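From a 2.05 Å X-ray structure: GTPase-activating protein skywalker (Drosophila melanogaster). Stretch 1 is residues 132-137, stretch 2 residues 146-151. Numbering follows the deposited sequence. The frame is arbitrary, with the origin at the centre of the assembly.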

# COMPACT_ATOMS: atom_id res chain seq x y z
N ASP A 132 13.44 -0.20 -0.40
CA ASP A 132 14.82 -0.50 -0.01
C ASP A 132 15.00 -0.10 1.45
O ASP A 132 14.02 0.01 2.20
CB ASP A 132 15.82 0.18 -0.97
CG ASP A 132 15.71 1.71 -0.98
OD1 ASP A 132 15.18 2.32 -0.01
OD2 ASP A 132 16.18 2.32 -1.97
N SER A 133 16.25 0.14 1.87
CA SER A 133 16.48 0.46 3.27
C SER A 133 16.15 1.90 3.62
O SER A 133 16.07 2.24 4.81
CB SER A 133 17.94 0.16 3.65
OG SER A 133 18.81 1.13 3.08
N LYS A 134 15.97 2.76 2.62
CA LYS A 134 15.68 4.17 2.86
C LYS A 134 14.22 4.54 2.66
O LYS A 134 13.77 5.54 3.23
CB LYS A 134 16.54 5.05 1.94
CG LYS A 134 18.06 4.87 2.07
CD LYS A 134 18.52 4.99 3.50
CE LYS A 134 18.91 6.43 3.82
NZ LYS A 134 19.11 6.62 5.29
N MET A 135 13.48 3.78 1.85
CA MET A 135 12.12 4.19 1.52
C MET A 135 11.30 3.01 1.03
O MET A 135 11.81 1.99 0.56
CB MET A 135 12.12 5.28 0.43
CG MET A 135 12.72 4.82 -0.88
SD MET A 135 11.55 3.98 -1.98
CE MET A 135 12.62 2.76 -2.77
N ILE A 136 9.99 3.20 1.11
CA ILE A 136 9.00 2.33 0.49
C ILE A 136 8.09 3.22 -0.34
O ILE A 136 7.71 4.31 0.10
CB ILE A 136 8.23 1.54 1.56
CG1 ILE A 136 7.54 0.33 0.95
CG2 ILE A 136 7.23 2.41 2.33
CD1 ILE A 136 7.66 -0.90 1.83
N THR A 137 7.81 2.81 -1.58
CA THR A 137 7.01 3.64 -2.47
C THR A 137 6.05 2.77 -3.27
O THR A 137 6.32 1.59 -3.52
CB THR A 137 7.89 4.49 -3.41
OG1 THR A 137 7.08 5.39 -4.18
CG2 THR A 137 8.67 3.62 -4.35
N ILE A 146 2.63 7.16 -3.46
CA ILE A 146 2.89 7.09 -2.02
C ILE A 146 4.38 6.87 -1.83
O ILE A 146 4.98 6.02 -2.50
CB ILE A 146 2.09 5.96 -1.33
CG1 ILE A 146 0.60 6.11 -1.58
CG2 ILE A 146 2.35 5.96 0.17
CD1 ILE A 146 -0.24 5.10 -0.81
N TRP A 147 4.98 7.64 -0.93
CA TRP A 147 6.40 7.55 -0.61
C TRP A 147 6.54 7.74 0.88
O TRP A 147 5.92 8.65 1.44
CB TRP A 147 7.22 8.61 -1.37
CG TRP A 147 8.72 8.50 -1.15
CD1 TRP A 147 9.62 7.90 -1.97
CD2 TRP A 147 9.46 8.99 -0.02
NE1 TRP A 147 10.89 8.00 -1.44
CE2 TRP A 147 10.82 8.66 -0.24
CE3 TRP A 147 9.11 9.69 1.14
CZ2 TRP A 147 11.82 9.00 0.67
CZ3 TRP A 147 10.11 10.02 2.04
CH2 TRP A 147 11.45 9.67 1.80
N MET A 148 7.33 6.89 1.54
CA MET A 148 7.49 6.95 2.98
C MET A 148 8.94 6.67 3.34
O MET A 148 9.62 5.90 2.66
CB MET A 148 6.57 5.96 3.68
CG MET A 148 5.09 6.33 3.65
SD MET A 148 4.07 5.24 4.69
CE MET A 148 4.12 3.75 3.67
N ASP A 149 9.41 7.28 4.42
CA ASP A 149 10.82 7.20 4.78
C ASP A 149 11.10 6.00 5.69
O ASP A 149 10.19 5.28 6.12
CB ASP A 149 11.30 8.52 5.41
CG ASP A 149 10.74 8.79 6.82
OD1 ASP A 149 10.33 7.86 7.56
OD2 ASP A 149 10.73 9.98 7.21
N GLU A 150 12.38 5.80 5.99
CA GLU A 150 12.84 4.61 6.70
C GLU A 150 12.37 4.56 8.14
O GLU A 150 12.48 3.51 8.77
CB GLU A 150 14.37 4.53 6.67
CG GLU A 150 15.06 5.58 7.55
CD GLU A 150 16.55 5.71 7.27
OE1 GLU A 150 17.36 5.36 8.16
OE2 GLU A 150 16.93 6.16 6.16
N ASN A 151 11.86 5.67 8.68
CA ASN A 151 11.35 5.70 10.04
C ASN A 151 9.83 5.59 10.10
O ASN A 151 9.27 5.56 11.20
CB ASN A 151 11.80 6.99 10.75
CG ASN A 151 13.30 7.13 10.78
OD1 ASN A 151 13.86 8.08 10.22
ND2 ASN A 151 13.97 6.18 11.42
O HOH W 1 14.79 7.34 4.74

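The two stretches lie side by side as neighbouring antiparallel strands, their axes 4.8 Å apart at closest approach and their N-to-C directions 167° apart. Together they bury 434 Å² of surface. Ile136 and Met148 form a hydrogen-bonded antiparallel pair, and each satisfies both backbone polar groups of the other: Ile136 N donates to Met148 O at 3.1 Å, and Met148 N donates to Ile136 O at 3.0 Å. Both bonds are of ordinary length, the first closer to linear (161° at the hydrogen) than the second (146°). The same carbonyls also receive CA-H...O contacts from the flanking residues, with Met135 CA 3.2 Å from Met148 O and Trp147 CA 3.6 Å from Ile136 O.

Thr137 pairs with Trp147 in a non-hydrogen-bonded position, where the CA atoms approach to 4.4 Å and no backbone bond links the two residues. The polar link at this end comes from a side chain and reaches the residue before Trp147. Thr137 OG1 donates to Ile146 O at 2.8 Å, and the same carbonyl accepts a CA-H...O contact from Thr137 CA at 3.1 Å, so the hydroxyl of a buried residue and a main-chain acceptor on the adjacent strand satisfy each other.

The side chains divide between the two faces of the sheet. On one, Ile136 and Met148 meet through purely apolar contact, Ile136 CG2 lying 3.6 Å from Met148 CE. On the other, Met135 and Thr137 share the indole of Trp147. Met135 CB sits 3.7 Å from Trp147 CE2 and 3.5 Å from Trp147 NE1, while Thr137 CB is 4.1 Å from Trp147 CD1. The Met135 sulfur adds an oblique sulfur-aromatic contact, with Met135 SD 4.8 Å from the centroid of the five-membered ring of Trp147.

Beyond the regular ladder, charge and water take over. Lys134 NZ and Glu150 OE2 form a salt bridge with a very short separation of 2.4 Å. Although the CA-to-CB bond of Lys134 points away from the second stretch, the long side chain brings its ammonium group back to the carboxylate. The main-chain atoms Lys134 O and Glu150 N are 3.1 Å apart, but the angle is too poor for a direct hydrogen bond. A water bridges them: it donates to Lys134 O at 2.6 Å and accepts from Glu150 N at 3.1 Å. It also donates to Glu150 OE2, with its oxygen 2.8 Å away, so this one carboxylate oxygen receives both the lysine and the water.

Aspartates satisfy backbone donors close to them in sequence. Asp132 OD1 accepts from Lys134 N at 2.8 Å and from Met135 N at 2.9 Å, and Asp132 N donates to Met135 O at 2.9 Å, closing a tight turn between Asp132 and Met135. In the second stretch, Asp149 OD1 accepts from Asn151 N at 2.9 Å, while Asp149 OD2 is hydrogen-bonded elsewhere in the structure.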